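Local coordinates for ABC transporter substrate-binding protein (Rhizobium radiobacter, PDB 6TFX) that binds the opine mannopinic acid as the periplasmic solute-binding component of an ABC transporter that imports mannityl-opines, at residues Ala11-Thr16 with Pro364-Ala369; Gln372-Arg375 with Ile381-Tyr384; Ser404-Pro409 with Val413-Cys418. One frame throughout, in Å; residues are numbered along the deposited sequence.

Interaction 1: residues Ala11-Thr16 with Pro364-Ala369. With N72 ((2~{R})-2-[[(3~{R},4~{R},5~{S})-3,4,5,6-tetrakis(oxidanyl)-2-oxidanylidene-hexyl]amino]pentanedioic acid), chain C.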
ATOM      1  N   ALA A  11      -6.635  -8.123 -10.195  1.00 18.66           N
ATOM      2  CA  ALA A  11      -6.619  -9.268  -9.281  1.00 20.49           C
ATOM      3  C   ALA A  11      -7.349  -8.857  -8.010  1.00 23.30           C
ATOM      4  O   ALA A  11      -6.738  -8.541  -6.986  1.00 22.38           O
ATOM      5  CB  ALA A  11      -5.188  -9.677  -8.967  1.00 21.67           C
ATOM      6  N   SER A  12      -8.655  -8.819  -8.103  1.00 21.04           N
ATOM      7  CA  SER A  12      -9.548  -8.481  -6.996  1.00 19.46           C
ATOM      8  C   SER A  12     -10.887  -9.115  -7.274  1.00 22.34           C
ATOM      9  O   SER A  12     -11.245  -9.323  -8.438  1.00 22.25           O
ATOM     10  CB  SER A  12      -9.725  -6.969  -6.886  1.00 20.40           C
ATOM     11  OG  SER A  12     -10.628  -6.653  -5.839  1.00 25.91           O
ATOM     12  N   GLU A  13     -11.637  -9.402  -6.212  1.00 20.37           N
ATOM     13  CA  GLU A  13     -12.961 -10.000  -6.318  1.00 21.12           C
ATOM     14  C   GLU A  13     -14.072  -8.968  -6.240  1.00 24.09           C
ATOM     15  O   GLU A  13     -15.151  -9.225  -6.786  1.00 24.50           O
ATOM     16  CB  GLU A  13     -13.157 -11.120  -5.273  1.00 21.99           C
ATOM     17  CG  GLU A  13     -12.138 -12.250  -5.442  1.00 29.22           C
ATOM     18  CD  GLU A  13     -12.393 -13.539  -4.676  1.00 53.01           C
ATOM     19  OE1 GLU A  13     -13.570 -13.966  -4.626  1.00 45.76           O
ATOM     20  OE2 GLU A  13     -11.424 -14.119  -4.122  1.00 37.84           O
ATOM     21  N   ASP A  14     -13.824  -7.789  -5.600  1.00 20.89           N
ATOM     22  CA  ASP A  14     -14.866  -6.763  -5.459  1.00 20.75           C
ATOM     23  C   ASP A  14     -14.293  -5.500  -4.823  1.00 23.55           C
ATOM     24  O   ASP A  14     -13.129  -5.477  -4.421  1.00 23.15           O
ATOM     25  CB  ASP A  14     -16.002  -7.293  -4.529  1.00 22.64           C
ATOM     26  CG  ASP A  14     -17.391  -6.648  -4.622  1.00 35.52           C
ATOM     27  OD1 ASP A  14     -17.604  -5.779  -5.518  1.00 32.93           O
ATOM     28  OD2 ASP A  14     -18.267  -7.006  -3.800  1.00 46.54           O
ATOM     29  N   VAL A  15     -15.128  -4.462  -4.742  1.00 21.55           N
ATOM     30  CA  VAL A  15     -14.856  -3.204  -4.047  1.00 21.86           C
ATOM     31  C   VAL A  15     -15.126  -3.491  -2.570  1.00 24.09           C
ATOM     32  O   VAL A  15     -16.158  -4.095  -2.266  1.00 25.31           O
ATOM     33  CB  VAL A  15     -15.879  -2.103  -4.499  1.00 26.96           C
ATOM     34  CG1 VAL A  15     -15.870  -0.886  -3.562  1.00 27.11           C
ATOM     35  CG2 VAL A  15     -15.648  -1.679  -5.930  1.00 27.30           C
ATOM     36  N   THR A  16     -14.278  -2.990  -1.654  1.00 20.30           N
ATOM     37  CA  THR A  16     -14.582  -3.073  -0.228  1.00 19.46           C
ATOM     38  C   THR A  16     -14.915  -1.667   0.243  1.00 23.28           C
ATOM     39  O   THR A  16     -16.005  -1.451   0.761  1.00 24.10           O
ATOM     40  CB  THR A  16     -13.460  -3.730   0.574  1.00 27.83           C
ATOM     41  OG1 THR A  16     -13.254  -5.028   0.009  1.00 29.30           O
ATOM     42  CG2 THR A  16     -13.813  -3.864   2.060  1.00 24.41           C
ATOM     43  N   PRO A 364      -7.428 -20.655   3.193  1.00 22.87           N
ATOM     44  CA  PRO A 364      -7.620 -19.564   2.215  1.00 23.67           C
ATOM     45  C   PRO A 364      -8.848 -18.715   2.474  1.00 24.69           C
ATOM     46  O   PRO A 364      -9.928 -19.229   2.800  1.00 23.35           O
ATOM     47  CB  PRO A 364      -7.723 -20.291   0.860  1.00 26.67           C
ATOM     48  CG  PRO A 364      -7.343 -21.714   1.127  1.00 33.08           C
ATOM     49  CD  PRO A 364      -7.701 -21.967   2.567  1.00 28.06           C
ATOM     50  N   VAL A 365      -8.671 -17.400   2.371  1.00 18.79           N
ATOM     51  CA  VAL A 365      -9.769 -16.460   2.583  1.00 19.79           C
ATOM     52  C   VAL A 365      -9.689 -15.361   1.502  1.00 21.22           C
ATOM     53  O   VAL A 365      -8.574 -14.892   1.190  1.00 18.48           O
ATOM     54  CB  VAL A 365      -9.723 -15.864   4.033  1.00 25.73           C
ATOM     55  CG1 VAL A 365     -10.754 -14.763   4.213  1.00 25.95           C
ATOM     56  CG2 VAL A 365      -9.960 -16.944   5.093  1.00 26.21           C
ATOM     57  N   GLU A 366     -10.856 -14.928   0.942  1.00 18.29           N
ATOM     58  CA  GLU A 366     -10.900 -13.845  -0.029  1.00 17.11           C
ATOM     59  C   GLU A 366     -10.111 -12.654   0.549  1.00 19.76           C
ATOM     60  O   GLU A 366     -10.208 -12.370   1.761  1.00 18.38           O
ATOM     61  CB  GLU A 366     -12.348 -13.440  -0.348  1.00 18.91           C
ATOM     62  CG  GLU A 366     -12.457 -12.331  -1.384  1.00 23.16           C
ATOM     63  CD  GLU A 366     -12.400 -10.933  -0.795  1.00 27.85           C
ATOM     64  OE1 GLU A 366     -12.932 -10.740   0.324  1.00 26.89           O
ATOM     65  OE2 GLU A 366     -11.830 -10.029  -1.453  1.00 24.94           O
ATOM     66  N   HIS A 367      -9.340 -11.986  -0.310  1.00 15.67           N
ATOM     67  CA  HIS A 367      -8.382 -10.948   0.112  1.00 14.64           C
ATOM     68  C   HIS A 367      -8.954  -9.884   1.075  1.00 18.61           C
ATOM     69  O   HIS A 367      -8.344  -9.621   2.124  1.00 18.30           O
ATOM     70  CB  HIS A 367      -7.762 -10.289  -1.131  1.00 14.81           C
ATOM     71  CG  HIS A 367      -6.611  -9.363  -0.860  1.00 16.73           C
ATOM     72  ND1 HIS A 367      -5.457  -9.811  -0.232  1.00 17.07           N
ATOM     73  CD2 HIS A 367      -6.438  -8.062  -1.210  1.00 17.62           C
ATOM     74  CE1 HIS A 367      -4.630  -8.776  -0.204  1.00 17.00           C
ATOM     75  NE2 HIS A 367      -5.192  -7.687  -0.741  1.00 16.93           N
ATOM     76  N   ALA A 368     -10.076  -9.225   0.706  1.00 18.32           N
ATOM     77  CA  ALA A 368     -10.605  -8.165   1.579  1.00 19.08           C
ATOM     78  C   ALA A 368     -11.082  -8.719   2.929  1.00 20.42           C
ATOM     79  O   ALA A 368     -10.847  -8.083   3.975  1.00 19.66           O
ATOM     80  CB  ALA A 368     -11.727  -7.425   0.883  1.00 21.00           C
ATOM     81  N   ALA A 369     -11.705  -9.919   2.915  1.00 16.40           N
ATOM     82  CA  ALA A 369     -12.150 -10.578   4.154  1.00 16.44           C
ATOM     83  C   ALA A 369     -10.934 -10.944   5.014  1.00 18.37           C
ATOM     84  O   ALA A 369     -10.995 -10.869   6.246  1.00 19.14           O
ATOM     85  CB  ALA A 369     -12.934 -11.841   3.822  1.00 18.00           C
TER
HETATM   86  OAB N72 C 601       3.511 -12.013  -4.342  1.00 21.50           O
HETATM   87  CAF N72 C 601       3.307 -11.028  -3.310  1.00 20.18           C
HETATM   88  CAG N72 C 601       1.938 -10.269  -3.313  1.00 24.02           C
HETATM   89  OAC N72 C 601       1.238 -10.398  -4.508  1.00 19.48           O
HETATM   90  CAH N72 C 601       2.071  -8.888  -2.666  1.00 18.82           C
HETATM   91  OAM N72 C 601       3.296  -8.303  -2.443  1.00 15.25           O
HETATM   92  CAI N72 C 601       1.451  -7.537  -2.964  1.00 24.60           C
HETATM   93  OAD N72 C 601       1.203  -7.397  -4.346  1.00 17.85           O
HETATM   94  CAJ N72 C 601       0.341  -7.193  -2.002  1.00 17.64           C
HETATM   95  OAE N72 C 601       0.351  -7.733  -0.866  1.00 16.87           O
HETATM   96  CAK N72 C 601      -0.810  -6.243  -2.442  1.00 16.54           C
HETATM   97  N   N72 C 601      -0.741  -4.983  -1.742  1.00 16.42           N
HETATM   98  CA  N72 C 601      -1.747  -4.568  -0.839  1.00 24.14           C
HETATM   99  C   N72 C 601      -2.759  -5.578  -0.375  1.00 18.56           C
HETATM  100  O   N72 C 601      -2.806  -6.376   0.644  1.00 16.41           O
HETATM  101  CB  N72 C 601      -1.132  -3.686   0.251  1.00 20.82           C
HETATM  102  CG  N72 C 601      -1.841  -3.548   1.599  1.00 16.80           C
HETATM  103  CD  N72 C 601      -1.563  -2.215   2.297  1.00 18.84           C
HETATM  104  OE1 N72 C 601      -1.322  -1.152   1.639  1.00 17.16           O
HETATM  105  OE2 N72 C 601      -1.594  -2.181   3.547  1.00 16.65           O
HETATM  106  OXT N72 C 601      -3.669  -5.444  -1.214  1.00 17.33           O
HETATM  107  O   HOH W   1      -9.083 -13.088  -2.975  1.00 23.46           O
HETATM  108  O   HOH W   2     -10.196  -9.471  -3.591  1.00 23.49           O
HETATM  109  O   HOH W   3     -13.229  -7.865  -2.328  1.00 37.93           O
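Glu13 reaching to Glu366 and, further on, Thr16 set against Ala368 join the loop 11-16, leaving strand 5-10, to the start of helix 367-374, and three waters link them. At Ser12 the side chain turns to its own segment and to Ser27 of helix 26-35. Glu13 is the first to reach across. Its extended chain and that of Glu366 slide past one another in opposite directions, with OE2 of Glu13 lying 3.4 Å from CG of Glu366 and the two carboxylate planes 83° apart. Two like charges would probably disfavour a closer meeting; Glu13 OE2 and Glu366 OE2 stay 4.9 Å apart, and each takes hydrogen bonds from different waters. One water donates to Glu13 OE2 and accepts from His367 N, whereas another accepts from Glu13 N and donates to Glu366 OE2.

Glu366 is the N-cap of the helix. With CG anti to the backbone N (chi1 -179°) and the chain bent at chi2, the carboxylate folds back over the first turn, OE2 of Glu366 taking Ala368 N at 2.9 Å and OE1 of Glu366 taking Ala369 N at 3.0 Å, both from above its plane. The capped turn begins with His367, whose NE2 donates to OXT of the bound opine at 2.8 Å near the plane of the ring, while ND1 is held by Ser337.

Further along, Asp14 O receives a third water, which also donates to Glu366 OE2. Val15 turns away, onto Leu31 of helix 26-35. Thr16 ends the walk, its OG1 so close to CB of Ala368 that the detail is doubtful.

Interaction 2: residues Gln372-Arg375 with Ile381-Tyr384. With N72 ((2~{R})-2-[[(3~{R},4~{R},5~{S})-3,4,5,6-tetrakis(oxidanyl)-2-oxidanylidene-hexyl]amino]pentanedioic acid), chain C.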
ATOM      1  N   GLN A 372      -9.656  -8.083   6.970  1.00 15.89           N
ATOM      2  CA  GLN A 372     -10.470  -7.850   8.170  1.00 16.18           C
ATOM      3  C   GLN A 372     -10.092  -8.869   9.259  1.00 18.22           C
ATOM      4  O   GLN A 372      -9.969  -8.501  10.420  1.00 18.74           O
ATOM      5  CB  GLN A 372     -11.953  -7.994   7.802  1.00 17.93           C
ATOM      6  CG  GLN A 372     -12.897  -7.580   8.916  1.00 33.97           C
ATOM      7  CD  GLN A 372     -14.330  -7.739   8.488  1.00 55.58           C
ATOM      8  OE1 GLN A 372     -14.939  -8.785   8.701  1.00 53.66           O
ATOM      9  NE2 GLN A 372     -14.903  -6.708   7.874  1.00 43.88           N
ATOM     10  N   MET A 373      -9.920 -10.154   8.881  1.00 15.69           N
ATOM     11  CA  MET A 373      -9.593 -11.219   9.837  1.00 15.22           C
ATOM     12  C   MET A 373      -8.272 -11.001  10.526  1.00 16.32           C
ATOM     13  O   MET A 373      -8.198 -11.115  11.743  1.00 18.45           O
ATOM     14  CB  MET A 373      -9.597 -12.592   9.168  1.00 18.61           C
ATOM     15  CG  MET A 373     -10.977 -13.047   8.793  1.00 24.04           C
ATOM     16  SD  MET A 373     -10.899 -14.749   8.163  1.00 29.73           S
ATOM     17  CE  MET A 373     -10.592 -15.649   9.619  1.00 27.11           C
ATOM     18  N   ILE A 374      -7.227 -10.641   9.776  1.00 14.19           N
ATOM     19  CA  ILE A 374      -5.914 -10.462  10.422  1.00 13.74           C
ATOM     20  C   ILE A 374      -5.915  -9.296  11.396  1.00 17.57           C
ATOM     21  O   ILE A 374      -5.163  -9.311  12.366  1.00 17.22           O
ATOM     22  CB  ILE A 374      -4.799 -10.366   9.366  1.00 15.26           C
ATOM     23  CG1 ILE A 374      -5.017  -9.141   8.440  1.00 14.66           C
ATOM     24  CG2 ILE A 374      -4.733 -11.688   8.558  1.00 17.09           C
ATOM     25  CD1 ILE A 374      -3.918  -9.010   7.357  1.00 15.17           C
ATOM     26  N   ARG A 375      -6.779  -8.299  11.148  1.00 15.61           N
ATOM     27  CA  ARG A 375      -6.905  -7.117  12.017  1.00 15.58           C
ATOM     28  C   ARG A 375      -7.760  -7.411  13.270  1.00 19.12           C
ATOM     29  O   ARG A 375      -7.976  -6.520  14.089  1.00 17.83           O
ATOM     30  CB  ARG A 375      -7.435  -5.922  11.209  1.00 16.39           C
ATOM     31  CG  ARG A 375      -6.329  -5.363  10.309  1.00 15.96           C
ATOM     32  CD  ARG A 375      -6.881  -4.305   9.387  1.00 17.28           C
ATOM     33  NE  ARG A 375      -5.850  -3.621   8.608  1.00 17.49           N
ATOM     34  CZ  ARG A 375      -5.274  -4.122   7.522  1.00 18.39           C
ATOM     35  NH1 ARG A 375      -5.545  -5.370   7.134  1.00 15.95           N
ATOM     36  NH2 ARG A 375      -4.394  -3.396   6.832  1.00 14.90           N
ATOM     37  N   ILE A 381       0.424 -16.185  12.364  1.00 13.86           N
ATOM     38  CA  ILE A 381       1.458 -15.643  11.492  1.00 13.54           C
ATOM     39  C   ILE A 381       0.690 -14.984  10.368  1.00 14.63           C
ATOM     40  O   ILE A 381      -0.310 -15.522   9.928  1.00 15.87           O
ATOM     41  CB  ILE A 381       2.393 -16.745  10.936  1.00 16.68           C
ATOM     42  CG1 ILE A 381       3.095 -17.509  12.086  1.00 17.51           C
ATOM     43  CG2 ILE A 381       3.461 -16.107   9.989  1.00 17.93           C
ATOM     44  CD1 ILE A 381       3.836 -18.858  11.554  1.00 22.30           C
ATOM     45  N   VAL A 382       1.164 -13.834   9.901  1.00 13.79           N
ATOM     46  CA  VAL A 382       0.501 -13.097   8.826  1.00 13.28           C
ATOM     47  C   VAL A 382       1.498 -12.831   7.717  1.00 15.61           C
ATOM     48  O   VAL A 382       2.514 -12.176   7.963  1.00 15.33           O
ATOM     49  CB  VAL A 382      -0.088 -11.753   9.380  1.00 15.30           C
ATOM     50  CG1 VAL A 382      -0.649 -10.893   8.243  1.00 14.69           C
ATOM     51  CG2 VAL A 382      -1.166 -12.003  10.453  1.00 15.78           C
ATOM     52  N   LEU A 383       1.218 -13.322   6.506  1.00 13.79           N
ATOM     53  CA  LEU A 383       2.074 -13.046   5.345  1.00 12.75           C
ATOM     54  C   LEU A 383       1.441 -11.778   4.712  1.00 14.13           C
ATOM     55  O   LEU A 383       0.364 -11.864   4.091  1.00 13.91           O
ATOM     56  CB  LEU A 383       2.052 -14.245   4.366  1.00 13.71           C
ATOM     57  CG  LEU A 383       2.746 -13.974   3.020  1.00 19.10           C
ATOM     58  CD1 LEU A 383       4.218 -13.674   3.223  1.00 18.13           C
ATOM     59  CD2 LEU A 383       2.532 -15.144   2.068  1.00 19.18           C
ATOM     60  N   TYR A 384       2.102 -10.630   4.872  1.00 13.65           N
ATOM     61  CA  TYR A 384       1.564  -9.347   4.419  1.00 12.62           C
ATOM     62  C   TYR A 384       2.610  -8.731   3.479  1.00 15.54           C
ATOM     63  O   TYR A 384       3.818  -8.806   3.748  1.00 14.91           O
ATOM     64  CB  TYR A 384       1.400  -8.429   5.641  1.00 14.01           C
ATOM     65  CG  TYR A 384       0.411  -7.301   5.445  1.00 12.63           C
ATOM     66  CD1 TYR A 384      -0.956  -7.495   5.674  1.00 13.30           C
ATOM     67  CD2 TYR A 384       0.836  -6.036   5.030  1.00 13.28           C
ATOM     68  CE1 TYR A 384      -1.868  -6.453   5.512  1.00 13.62           C
ATOM     69  CE2 TYR A 384      -0.070  -4.993   4.845  1.00 14.31           C
ATOM     70  CZ  TYR A 384      -1.428  -5.218   5.051  1.00 13.99           C
ATOM     71  OH  TYR A 384      -2.339  -4.199   4.950  1.00 14.43           O
TER
HETATM   72  OAB N72 C 601       3.511 -12.013  -4.342  1.00 21.50           O
HETATM   73  CAF N72 C 601       3.307 -11.028  -3.310  1.00 20.18           C
HETATM   74  CAG N72 C 601       1.938 -10.269  -3.313  1.00 24.02           C
HETATM   75  OAC N72 C 601       1.238 -10.398  -4.508  1.00 19.48           O
HETATM   76  CAH N72 C 601       2.071  -8.888  -2.666  1.00 18.82           C
HETATM   77  OAM N72 C 601       3.296  -8.303  -2.443  1.00 15.25           O
HETATM   78  CAI N72 C 601       1.451  -7.537  -2.964  1.00 24.60           C
HETATM   79  OAD N72 C 601       1.203  -7.397  -4.346  1.00 17.85           O
HETATM   80  CAJ N72 C 601       0.341  -7.193  -2.002  1.00 17.64           C
HETATM   81  OAE N72 C 601       0.351  -7.733  -0.866  1.00 16.87           O
HETATM   82  CAK N72 C 601      -0.810  -6.243  -2.442  1.00 16.54           C
HETATM   83  N   N72 C 601      -0.741  -4.983  -1.742  1.00 16.42           N
HETATM   84  CA  N72 C 601      -1.747  -4.568  -0.839  1.00 24.14           C
HETATM   85  C   N72 C 601      -2.759  -5.578  -0.375  1.00 18.56           C
HETATM   86  O   N72 C 601      -2.806  -6.376   0.644  1.00 16.41           O
HETATM   87  CB  N72 C 601      -1.132  -3.686   0.251  1.00 20.82           C
HETATM   88  CG  N72 C 601      -1.841  -3.548   1.599  1.00 16.80           C
HETATM   89  CD  N72 C 601      -1.563  -2.215   2.297  1.00 18.84           C
HETATM   90  OE1 N72 C 601      -1.322  -1.152   1.639  1.00 17.16           O
HETATM   91  OE2 N72 C 601      -1.594  -2.181   3.547  1.00 16.65           O
HETATM   92  OXT N72 C 601      -3.669  -5.444  -1.214  1.00 17.33           O
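Ile374 presses its CD1 methyl into the angle between Val382 and Tyr384, and this is the tightly packed half of the contact. CD1 of Ile374 lies 3.9 Å from CG1 of Val382 and 3.7 Å from CD1 of Tyr384, reaching the phenol ring at its edge. The side chain arrives there because CG1 sits between the backbone N and the carbonyl carbon (chi1 62°), with CD1 extended beyond it. Its other branch, CG2, rests against both methyls of Val382.

The pairing joins the end of helix 367-374 to strand 381-386, which follows it after a short connection and runs antiparallel to strand 240-255 in the large mixed sheet of this solute-binding protein.

Toward the ligand the packing gives way to a looser, polar arrangement. Arg375, partly exposed, sends an extended chain across Tyr384 at about a right angle, and only its guanidinium reaches the tyrosine. Arg375 NH2 donates to Tyr384 OH at 2.9 Å, with the oxygen close to the guanidinium plane and an N-H...O angle of 151°. Tyr384 OH in turn donates to OE2 of the opine's glutamate side-chain carboxylate at 2.6 Å, in the plane of the ring. A positive group donating from the side, also near the carboxylate, would be expected to strengthen this donor. Arg375 is second-shell here, its NH1 bonded to His371, which itself binds the opine.

Interaction 3: residues Ser404-Pro409 with Val413-Cys418. With MG (magnesium ion), chain G.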
ATOM      1  N   SER A 404       0.902   0.430  17.404  1.00 15.22           N
ATOM      2  CA  SER A 404       0.220  -0.060  16.219  1.00 14.38           C
ATOM      3  C   SER A 404      -0.292  -1.500  16.363  1.00 16.54           C
ATOM      4  O   SER A 404      -0.850  -2.045  15.418  1.00 15.28           O
ATOM      5  CB  SER A 404       1.168   0.030  15.030  1.00 14.87           C
ATOM      6  OG  SER A 404       1.532   1.391  14.814  1.00 16.43           O
ATOM      7  N   GLU A 405      -0.048  -2.124  17.519  1.00 15.95           N
ATOM      8  CA  GLU A 405      -0.395  -3.521  17.814  1.00 16.66           C
ATOM      9  C   GLU A 405      -1.869  -3.788  17.578  1.00 19.39           C
ATOM     10  O   GLU A 405      -2.707  -2.982  17.981  1.00 19.38           O
ATOM     11  CB  GLU A 405      -0.001  -3.796  19.287  1.00 19.31           C
ATOM     12  CG  GLU A 405      -0.599  -4.996  19.976  1.00 31.53           C
ATOM     13  CD  GLU A 405       0.024  -5.227  21.343  1.00 51.52           C
ATOM     14  OE1 GLU A 405       0.628  -4.278  21.894  1.00 46.95           O
ATOM     15  OE2 GLU A 405      -0.075  -6.363  21.858  1.00 49.75           O
ATOM     16  N   ILE A 406      -2.189  -4.924  16.918  1.00 17.69           N
ATOM     17  CA  ILE A 406      -3.596  -5.281  16.710  1.00 16.83           C
ATOM     18  C   ILE A 406      -4.298  -5.410  18.075  1.00 21.44           C
ATOM     19  O   ILE A 406      -3.747  -5.992  19.017  1.00 22.61           O
ATOM     20  CB  ILE A 406      -3.714  -6.593  15.882  1.00 19.63           C
ATOM     21  CG1 ILE A 406      -3.052  -6.468  14.513  1.00 20.03           C
ATOM     22  CG2 ILE A 406      -5.168  -7.064  15.772  1.00 21.89           C
ATOM     23  CD1 ILE A 406      -3.395  -5.221  13.713  1.00 19.40           C
ATOM     24  N   GLY A 407      -5.483  -4.846  18.160  1.00 19.29           N
ATOM     25  CA  GLY A 407      -6.250  -4.907  19.402  1.00 19.58           C
ATOM     26  C   GLY A 407      -6.315  -3.571  20.114  1.00 26.26           C
ATOM     27  O   GLY A 407      -7.133  -3.393  21.010  1.00 28.70           O
ATOM     28  N   LYS A 408      -5.445  -2.614  19.725  1.00 20.99           N
ATOM     29  CA  LYS A 408      -5.446  -1.296  20.364  1.00 21.00           C
ATOM     30  C   LYS A 408      -6.294  -0.312  19.561  1.00 23.17           C
ATOM     31  O   LYS A 408      -6.397  -0.465  18.331  1.00 21.50           O
ATOM     32  CB  LYS A 408      -3.997  -0.778  20.473  1.00 21.83           C
ATOM     33  CG  LYS A 408      -3.174  -1.556  21.484  1.00 25.76           C
ATOM     34  CD  LYS A 408      -1.828  -0.925  21.686  1.00 23.49           C
ATOM     35  CE  LYS A 408      -1.072  -1.665  22.748  1.00 31.94           C
ATOM     36  NZ  LYS A 408       0.307  -1.148  22.894  1.00 29.93           N
ATOM     37  N   PRO A 409      -6.802   0.789  20.185  1.00 21.21           N
ATOM     38  CA  PRO A 409      -7.538   1.797  19.388  1.00 22.12           C
ATOM     39  C   PRO A 409      -6.664   2.427  18.292  1.00 23.68           C
ATOM     40  O   PRO A 409      -7.160   2.815  17.235  1.00 23.82           O
ATOM     41  CB  PRO A 409      -7.970   2.844  20.429  1.00 25.23           C
ATOM     42  CG  PRO A 409      -7.881   2.133  21.767  1.00 29.81           C
ATOM     43  CD  PRO A 409      -6.752   1.153  21.621  1.00 25.33           C
ATOM     44  N   VAL A 413      -0.789  -2.016  11.546  1.00 14.93           N
ATOM     45  CA  VAL A 413      -0.505  -3.325  10.942  1.00 13.24           C
ATOM     46  C   VAL A 413       0.620  -4.061  11.707  1.00 15.78           C
ATOM     47  O   VAL A 413       1.360  -4.845  11.097  1.00 15.83           O
ATOM     48  CB  VAL A 413      -0.211  -3.207   9.423  1.00 17.24           C
ATOM     49  CG1 VAL A 413      -1.502  -3.001   8.628  1.00 18.39           C
ATOM     50  CG2 VAL A 413       0.770  -2.076   9.127  1.00 16.86           C
ATOM     51  N   ASN A 414       0.670  -3.875  13.053  1.00 13.74           N
ATOM     52  CA  ASN A 414       1.683  -4.563  13.849  1.00 13.64           C
ATOM     53  C   ASN A 414       1.076  -5.903  14.245  1.00 15.02           C
ATOM     54  O   ASN A 414       0.555  -6.080  15.358  1.00 15.40           O
ATOM     55  CB  ASN A 414       2.146  -3.731  15.044  1.00 13.43           C
ATOM     56  CG  ASN A 414       3.183  -4.417  15.915  1.00 18.13           C
ATOM     57  OD1 ASN A 414       3.531  -5.606  15.712  1.00 16.87           O
ATOM     58  ND2 ASN A 414       3.692  -3.673  16.923  1.00 17.02           N
ATOM     59  N   PHE A 415       1.149  -6.834  13.307  1.00 14.37           N
ATOM     60  CA  PHE A 415       0.599  -8.190  13.509  1.00 14.11           C
ATOM     61  C   PHE A 415       1.466  -9.040  14.408  1.00 17.82           C
ATOM     62  O   PHE A 415       0.975 -10.029  14.961  1.00 18.82           O
ATOM     63  CB  PHE A 415       0.472  -8.903  12.164  1.00 14.63           C
ATOM     64  CG  PHE A 415      -0.457  -8.173  11.223  1.00 15.21           C
ATOM     65  CD1 PHE A 415      -1.827  -8.108  11.481  1.00 16.56           C
ATOM     66  CD2 PHE A 415       0.036  -7.552  10.079  1.00 16.53           C
ATOM     67  CE1 PHE A 415      -2.683  -7.418  10.616  1.00 18.42           C
ATOM     68  CE2 PHE A 415      -0.829  -6.892   9.202  1.00 19.04           C
ATOM     69  CZ  PHE A 415      -2.172  -6.803   9.493  1.00 16.73           C
ATOM     70  N   SER A 416       2.759  -8.709  14.512  1.00 15.77           N
ATOM     71  CA  SER A 416       3.673  -9.502  15.339  1.00 15.33           C
ATOM     72  C   SER A 416       3.561  -9.163  16.810  1.00 19.15           C
ATOM     73  O   SER A 416       4.073  -9.914  17.642  1.00 19.19           O
ATOM     74  CB  SER A 416       5.115  -9.293  14.875  1.00 17.87           C
ATOM     75  OG  SER A 416       5.490  -7.943  15.088  1.00 17.19           O
ATOM     76  N   HIS A 417       2.915  -8.019  17.143  1.00 16.91           N
ATOM     77  CA  HIS A 417       2.828  -7.525  18.522  1.00 16.28           C
ATOM     78  C   HIS A 417       4.230  -7.137  19.040  1.00 21.90           C
ATOM     79  O   HIS A 417       4.521  -7.209  20.235  1.00 21.04           O
ATOM     80  CB  HIS A 417       2.074  -8.504  19.444  1.00 17.16           C
ATOM     81  CG  HIS A 417       0.637  -8.660  19.039  1.00 20.98           C
ATOM     82  ND1 HIS A 417      -0.383  -8.113  19.791  1.00 22.74           N
ATOM     83  CD2 HIS A 417       0.094  -9.310  17.979  1.00 22.42           C
ATOM     84  CE1 HIS A 417      -1.507  -8.405  19.146  1.00 22.20           C
ATOM     85  NE2 HIS A 417      -1.277  -9.142  18.067  1.00 22.06           N
ATOM     86  N   CYS A 418       5.086  -6.683  18.097  1.00 19.55           N
ATOM     87  CA  CYS A 418       6.461  -6.251  18.370  1.00 19.12           C
ATOM     88  C   CYS A 418       6.425  -5.045  19.338  1.00 21.06           C
ATOM     89  O   CYS A 418       5.565  -4.167  19.205  1.00 20.85           O
ATOM     90  CB  CYS A 418       7.124  -5.879  17.046  1.00 19.02           C
ATOM     91  SG  CYS A 418       8.805  -5.201  17.197  1.00 24.41           S
TER
HETATM   92 MG    MG G 605       9.479  -7.197  17.651  1.00 12.12          MG
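Ile406 lays CG1 and CD1 obliquely against Phe415, near its CD1 and CE1, with CG1 3.7 Å from CD1 of the ring. Glu405, the residue before it, works on the polar side of the same contact. Its chain, extended beyond a CG anti to the backbone N (chi1 162°), crosses His417 at about a right angle. Glu405 OE2 accepts from His417 ND1 at 2.7 Å along a nearly straight bond (165°), close to the imidazole plane and on the anti side of the carboxylate. Carboxylate and ring stand almost perpendicular. The other oxygen, OE1, forms a salt bridge with Lys408 NZ, and NE2 of His417 is bonded to Asp377, so that both ring nitrogens are fixed.

Between these side chains the backbones make a single beta bridge, Glu405 with Asn414, through two weak bonds: Asn414 N to Ser404 O and Ile406 N to Asn414 O. A type II turn from Glu405 to Lys408 then carries the loop away, with Gly407 at a positive phi.

Asn414 is also the centre of an inverse gamma turn and turns its amide onto the chain that follows. Asn414 OD1 accepts from Cys418 N at 3.0 Å on a lone pair, while Asn414 ND2 donates to Cys418 O at 3.0 Å and to His401 O as well. This double grip holds the backbone of Cys418, whose SG binds the magnesium ion at 2.1 Å together with Cys453.

Overall arrangement
From the N terminus, the loop after strand 5-10 is the first to be used: interaction 1 closes a span of nearly 350 residues by bringing it to the start of helix 367-374. Interactions 2 and 3 are short-range, one turning from the end of that helix into strand 381-386, the other folding the loop between helices 392-400 and 422-430 on itself. The three follow in series, with no nesting or crossing. Interactions 1 and 2 share helix 367-374 and both reach the opine. Interactions 2 and 3 pack directly, Phe415 meeting Ile374 and Tyr384, whereas interactions 1 and 3 lie about 22 Å apart between centres.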